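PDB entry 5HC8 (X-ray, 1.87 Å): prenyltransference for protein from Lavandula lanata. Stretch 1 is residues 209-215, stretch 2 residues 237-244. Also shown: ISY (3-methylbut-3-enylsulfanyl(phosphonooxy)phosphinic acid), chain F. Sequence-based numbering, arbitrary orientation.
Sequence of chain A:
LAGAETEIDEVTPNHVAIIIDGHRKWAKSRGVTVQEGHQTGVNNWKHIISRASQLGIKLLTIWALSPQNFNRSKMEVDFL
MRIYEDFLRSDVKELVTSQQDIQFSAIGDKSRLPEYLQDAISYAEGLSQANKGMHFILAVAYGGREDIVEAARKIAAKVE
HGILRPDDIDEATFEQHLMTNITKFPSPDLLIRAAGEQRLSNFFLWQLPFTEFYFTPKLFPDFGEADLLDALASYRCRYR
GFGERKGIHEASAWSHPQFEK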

ATOM      1  N   PRO A 209      -1.370  -5.737   2.089  1.00 21.03           N
ATOM      2  CA  PRO A 209      -0.042  -6.177   2.541  1.00 22.06           C
ATOM      3  C   PRO A 209       0.567  -7.241   1.621  1.00 22.43           C
ATOM      4  O   PRO A 209       1.766  -7.204   1.422  1.00 23.48           O
ATOM      5  N   PHE A 210      -0.262  -8.065   0.986  1.00 24.60           N
ATOM      6  CA  PHE A 210       0.269  -9.174   0.119  1.00 23.65           C
ATOM      7  C   PHE A 210      -0.285  -9.209  -1.253  1.00 24.77           C
ATOM      8  O   PHE A 210       0.029 -10.106  -2.014  1.00 23.79           O
ATOM      9  N   THR A 211      -1.161  -8.260  -1.592  1.00 21.47           N
ATOM     10  CA  THR A 211      -1.632  -8.097  -2.934  1.00 20.75           C
ATOM     11  C   THR A 211      -0.517  -7.992  -4.020  1.00 23.02           C
ATOM     12  O   THR A 211       0.499  -7.314  -3.871  1.00 21.16           O
ATOM     13  N   GLU A 212      -0.696  -8.751  -5.093  1.00 25.28           N
ATOM     14  CA  GLU A 212       0.154  -8.634  -6.291  1.00 22.69           C
ATOM     15  C   GLU A 212      -0.277  -7.417  -7.049  1.00 21.74           C
ATOM     16  O   GLU A 212      -1.478  -7.238  -7.322  1.00 20.53           O
ATOM     17  N   PHE A 213       0.677  -6.567  -7.409  1.00 21.05           N
ATOM     18  CA  PHE A 213       0.408  -5.399  -8.226  1.00 22.78           C
ATOM     19  C   PHE A 213       0.741  -5.662  -9.705  1.00 26.51           C
ATOM     20  O   PHE A 213       1.769  -6.272 -10.035  1.00 27.56           O
ATOM     21  N   TYR A 214      -0.154  -5.224 -10.572  1.00 23.82           N
ATOM     22  CA  TYR A 214       0.025  -5.243 -11.979  1.00 22.78           C
ATOM     23  C   TYR A 214      -0.248  -3.877 -12.581  1.00 24.06           C
ATOM     24  O   TYR A 214      -1.326  -3.321 -12.446  1.00 22.47           O
ATOM     25  N   PHE A 215       0.763  -3.318 -13.228  1.00 21.58           N
ATOM     26  CA  PHE A 215       0.680  -1.993 -13.807  1.00 24.46           C
ATOM     27  C   PHE A 215       0.768  -2.116 -15.322  1.00 30.36           C
ATOM     28  O   PHE A 215       1.672  -2.772 -15.806  1.00 29.74           O
ATOM     29  N   CYS A 237       1.607 -16.475 -13.164  1.00 39.22           N
ATOM     30  CA  CYS A 237       3.051 -16.586 -13.094  1.00 44.07           C
ATOM     31  C   CYS A 237       3.723 -16.022 -11.815  1.00 46.25           C
ATOM     32  O   CYS A 237       4.885 -16.242 -11.611  1.00 50.03           O
ATOM     33  N   ARG A 238       3.029 -15.333 -10.929  1.00 46.31           N
ATOM     34  CA  ARG A 238       3.695 -14.855  -9.696  1.00 44.06           C
ATOM     35  C   ARG A 238       3.904 -15.993  -8.645  1.00 48.56           C
ATOM     36  O   ARG A 238       3.024 -16.825  -8.432  1.00 49.25           O
ATOM     37  N   TYR A 239       5.059 -15.966  -7.985  1.00 45.73           N
ATOM     38  CA  TYR A 239       5.322 -16.784  -6.788  1.00 54.97           C
ATOM     39  C   TYR A 239       5.026 -15.907  -5.576  1.00 55.30           C
ATOM     40  O   TYR A 239       5.670 -14.866  -5.426  1.00 48.82           O
ATOM     41  N   ARG A 240       4.067 -16.330  -4.741  1.00 56.00           N
ATOM     42  CA  ARG A 240       3.660 -15.599  -3.507  1.00 56.80           C
ATOM     43  C   ARG A 240       4.229 -16.347  -2.283  1.00 59.45           C
ATOM     44  O   ARG A 240       3.874 -17.508  -2.017  1.00 53.17           O
ATOM     45  N   GLY A 241       5.147 -15.718  -1.565  1.00 59.04           N
ATOM     46  CA  GLY A 241       5.775 -16.374  -0.403  1.00 66.39           C
ATOM     47  C   GLY A 241       5.219 -15.901   0.947  1.00 62.34           C
ATOM     48  O   GLY A 241       5.514 -16.544   1.978  1.00 68.03           O
ATOM     49  N   PHE A 242       4.442 -14.794   0.952  1.00 52.43           N
ATOM     50  CA  PHE A 242       3.892 -14.199   2.214  1.00 53.07           C
ATOM     51  C   PHE A 242       4.913 -14.013   3.411  1.00 53.34           C
ATOM     52  O   PHE A 242       4.494 -14.168   4.582  1.00 46.40           O
ATOM     53  N   GLY A 243       6.209 -13.697   3.131  1.00 53.54           N
ATOM     54  CA  GLY A 243       7.314 -13.446   4.180  1.00 55.46           C
ATOM     55  C   GLY A 243       8.152 -14.661   4.686  1.00 55.76           C
ATOM     56  O   GLY A 243       9.312 -14.580   5.231  1.00 40.42           O
ATOM     57  N   GLU A 244       7.569 -15.821   4.424  1.00 58.77           N
ATOM     58  CA  GLU A 244       8.035 -17.050   4.986  1.00 61.35           C
ATOM     59  C   GLU A 244       8.191 -18.062   3.830  1.00 58.53           C
ATOM     60  O   GLU A 244       8.016 -19.280   4.007  1.00 56.11           O
TER

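This is a mixed contact with a polar core, in which two arginines from an irregular segment reach across to carbonyls and a carboxylate of a strand and the loop before it, and an aromatic pair closes one end. The touching parts run at 153° to each other, roughly antiparallel, yet no backbone-to-backbone hydrogen bond joins them, and the direct hydrogen bonds across the contact all come from the two arginines.

Arg238, Arg240, Phe210 and Glu212 all direct their CA-to-CB bonds toward the opposing stretch, while Thr211, Phe213 and Tyr239 point away; toward and away alternate from Phe210 to Phe213 and from Arg238 to Arg240. Arg238 (chi1 m, chi2 m, chi3 t) lays the edge of its guanidinium against the strand. Arg238 NH1 forms a salt bridge with Glu212 OE1 at 2.8 Å and also donates to Phe213 O at 2.9 Å. That carbonyl, Phe213 O, also accepts from Arg238 NH2 at 2.8 Å, so one oxygen is gripped by both terminal nitrogens. Phe213 contributes its carbonyl, while its CA-to-CB bond points away.

Arg240 (m, t, p) sends NH2 to Phe210 O, 2.9 Å away. Water 1 completes this site: it donates to Phe210 O (2.7 Å) and to Glu212 OE2 (3.0 Å) and accepts from Arg240 NE (2.9 Å). Glu212, m at chi1 and chi2, makes a direct salt bridge to Arg238 and is linked to Arg240 by water 1; Glu212 OE2 lies 4.1 Å from Arg240 NE, beyond a salt bridge.

At the aromatic end, Phe210 and Phe242 both take m. The edge of Phe242 faces the ring of Phe210 in an offset arrangement, with CD1 of Phe242 3.8 Å from CG of Phe210. Next to this pair, in a type I' turn, Gly243 N donates to ISY O6 at 3.0 Å. At Gly241 a CB would clash with that same oxygen, and Gly243 has a positive phi that favours glycine.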

ATOM      1  CB  PRO A 209      -0.284  -6.743   3.974  1.00 21.93           C
ATOM      2  CG  PRO A 209      -1.756  -7.020   4.047  1.00 24.57           C
ATOM      3  CD  PRO A 209      -2.417  -6.075   3.071  1.00 24.53           C
ATOM      4  CB  PHE A 210       0.172 -10.544   0.843  1.00 25.92           C
ATOM      5  CG  PHE A 210       1.042 -10.592   2.128  1.00 27.88           C
ATOM      6  CD1 PHE A 210       2.412 -10.724   2.035  1.00 30.22           C
ATOM      7  CD2 PHE A 210       0.453 -10.443   3.352  1.00 32.22           C
ATOM      8  CE1 PHE A 210       3.203 -10.744   3.173  1.00 36.37           C
ATOM      9  CE2 PHE A 210       1.235 -10.444   4.510  1.00 34.15           C
ATOM     10  CZ  PHE A 210       2.582 -10.596   4.406  1.00 31.16           C
ATOM     11  CB  THR A 211      -2.431  -6.801  -2.974  1.00 20.42           C
ATOM     12  OG1 THR A 211      -3.412  -6.829  -1.917  1.00 21.31           O
ATOM     13  CG2 THR A 211      -3.079  -6.576  -4.323  1.00 20.94           C
ATOM     14  CB  GLU A 212      -0.009  -9.915  -7.134  1.00 24.06           C
ATOM     15  CG  GLU A 212       0.576 -11.132  -6.445  1.00 24.58           C
ATOM     16  CD  GLU A 212       2.091 -11.065  -6.286  1.00 25.63           C
ATOM     17  OE1 GLU A 212       2.739 -10.408  -7.089  1.00 23.43           O
ATOM     18  OE2 GLU A 212       2.620 -11.632  -5.336  1.00 27.14           O
ATOM     19  CB  PHE A 213       1.265  -4.231  -7.767  1.00 23.37           C
ATOM     20  CG  PHE A 213       1.053  -3.800  -6.334  1.00 21.93           C
ATOM     21  CD1 PHE A 213      -0.110  -4.050  -5.658  1.00 22.31           C
ATOM     22  CD2 PHE A 213       2.031  -3.154  -5.686  1.00 22.44           C
ATOM     23  CE1 PHE A 213      -0.294  -3.577  -4.356  1.00 24.53           C
ATOM     24  CE2 PHE A 213       1.876  -2.688  -4.389  1.00 21.35           C
ATOM     25  CZ  PHE A 213       0.701  -2.866  -3.726  1.00 21.23           C
ATOM     26  CB  TYR A 214      -0.924  -6.261 -12.548  1.00 25.73           C
ATOM     27  CG  TYR A 214      -0.907  -6.391 -14.075  1.00 26.07           C
ATOM     28  CD1 TYR A 214       0.021  -7.178 -14.720  1.00 29.62           C
ATOM     29  CD2 TYR A 214      -1.824  -5.681 -14.865  1.00 28.27           C
ATOM     30  CE1 TYR A 214       0.030  -7.297 -16.101  1.00 30.55           C
ATOM     31  CE2 TYR A 214      -1.818  -5.765 -16.228  1.00 27.85           C
ATOM     32  CZ  TYR A 214      -0.933  -6.589 -16.845  1.00 31.88           C
ATOM     33  OH  TYR A 214      -1.011  -6.699 -18.199  1.00 30.92           O
ATOM     34  CB  PHE A 215       1.838  -1.167 -13.299  1.00 25.39           C
ATOM     35  CG  PHE A 215       1.880  -1.024 -11.811  1.00 24.00           C
ATOM     36  CD1 PHE A 215       1.078  -0.139 -11.164  1.00 24.32           C
ATOM     37  CD2 PHE A 215       2.787  -1.796 -11.036  1.00 25.46           C
ATOM     38  CE1 PHE A 215       1.105  -0.024  -9.780  1.00 27.81           C
ATOM     39  CE2 PHE A 215       2.804  -1.640  -9.655  1.00 24.87           C
ATOM     40  CZ  PHE A 215       1.958  -0.780  -9.033  1.00 24.52           C
ATOM     41  CB  CYS A 237       3.670 -15.922 -14.307  1.00 46.41           C
ATOM     42  SG  CYS A 237       3.122 -16.715 -15.812  1.00 59.61           S
ATOM     43  CB  ARG A 238       2.882 -13.777  -8.979  1.00 45.80           C
ATOM     44  CG  ARG A 238       2.307 -12.616  -9.815  1.00 39.15           C
ATOM     45  CD  ARG A 238       3.403 -11.695 -10.204  1.00 36.13           C
ATOM     46  NE  ARG A 238       2.917 -10.644 -11.066  1.00 31.21           N
ATOM     47  CZ  ARG A 238       2.600  -9.403 -10.697  1.00 29.22           C
ATOM     48  NH1 ARG A 238       2.639  -8.970  -9.436  1.00 26.47           N
ATOM     49  NH2 ARG A 238       2.230  -8.571 -11.634  1.00 30.19           N
ATOM     50  CB  TYR A 239       6.780 -17.317  -6.698  1.00 55.18           C
ATOM     51  CG  TYR A 239       6.981 -18.006  -5.356  1.00 64.64           C
ATOM     52  CD1 TYR A 239       6.459 -19.287  -5.122  1.00 66.48           C
ATOM     53  CD2 TYR A 239       7.595 -17.329  -4.281  1.00 68.57           C
ATOM     54  CE1 TYR A 239       6.587 -19.896  -3.879  1.00 71.71           C
ATOM     55  CE2 TYR A 239       7.724 -17.922  -3.035  1.00 67.38           C
ATOM     56  CZ  TYR A 239       7.225 -19.204  -2.836  1.00 75.64           C
ATOM     57  OH  TYR A 239       7.361 -19.771  -1.589  1.00 67.49           O
ATOM     58  CB  ARG A 240       2.119 -15.485  -3.407  1.00 58.95           C
ATOM     59  CG  ARG A 240       1.344 -15.175  -4.725  1.00 59.07           C
ATOM     60  CD  ARG A 240      -0.175 -15.025  -4.484  1.00 57.71           C
ATOM     61  NE  ARG A 240      -0.485 -13.792  -3.722  1.00 55.81           N
ATOM     62  CZ  ARG A 240      -1.700 -13.405  -3.292  1.00 55.37           C
ATOM     63  NH1 ARG A 240      -2.798 -14.164  -3.472  1.00 46.54           N
ATOM     64  NH2 ARG A 240      -1.825 -12.257  -2.646  1.00 49.25           N
ATOM     65  CB  PHE A 242       2.667 -15.024   2.740  1.00 53.09           C
ATOM     66  CG  PHE A 242       1.560 -15.269   1.710  1.00 60.28           C
ATOM     67  CD1 PHE A 242       0.593 -14.296   1.443  1.00 54.98           C
ATOM     68  CD2 PHE A 242       1.460 -16.519   1.035  1.00 68.37           C
ATOM     69  CE1 PHE A 242      -0.423 -14.540   0.500  1.00 62.62           C
ATOM     70  CE2 PHE A 242       0.437 -16.773   0.104  1.00 66.98           C
ATOM     71  CZ  PHE A 242      -0.506 -15.780  -0.166  1.00 67.51           C
ATOM     72  CB  GLU A 244       7.021 -17.495   6.047  1.00 57.63           C
ATOM     73  CG  GLU A 244       5.705 -18.015   5.461  1.00 63.29           C
ATOM     74  CD  GLU A 244       4.775 -18.510   6.548  1.00 67.12           C
ATOM     75  OE1 GLU A 244       4.108 -17.639   7.128  1.00 55.08           O
ATOM     76  OE2 GLU A 244       4.742 -19.742   6.828  1.00 56.19           O
TER
HETATM   77  P1  ISY F 405       7.635 -12.106   0.294  1.00 31.31           P
HETATM   78  O2  ISY F 405       8.449 -11.587   1.641  1.00 34.67           O
HETATM   79  P3  ISY F 405       9.996 -11.353   1.831  1.00 33.65           P
HETATM   80  O4  ISY F 405       8.432 -11.763  -1.026  1.00 36.30           O
HETATM   81  O5  ISY F 405       6.170 -11.588   0.220  1.00 31.38           O
HETATM   82  O6  ISY F 405       7.575 -13.618   0.457  1.00 33.52           O
HETATM   83  O7  ISY F 405      10.784 -12.343   1.050  1.00 31.62           O
HETATM   84  O8  ISY F 405      10.294 -11.240   3.397  1.00 33.91           O
HETATM   85  S9  ISY F 405      10.361  -9.480   0.874  1.00 34.30           S
HETATM   86  C10 ISY F 405       9.891  -8.357   2.169  1.00 36.99           C
HETATM   87  C11 ISY F 405      11.228  -7.788   2.568  1.00 40.63           C
HETATM   88  C12 ISY F 405      11.645  -7.683   4.008  1.00 35.30           C
HETATM   89  C13 ISY F 405      12.948  -7.103   4.316  1.00 37.95           C
HETATM   90  C14 ISY F 405      10.866  -8.328   5.092  1.00 36.43           C
HETATM   91  O   HOH W   1       1.621 -12.143  -2.597  1.00 32.98           O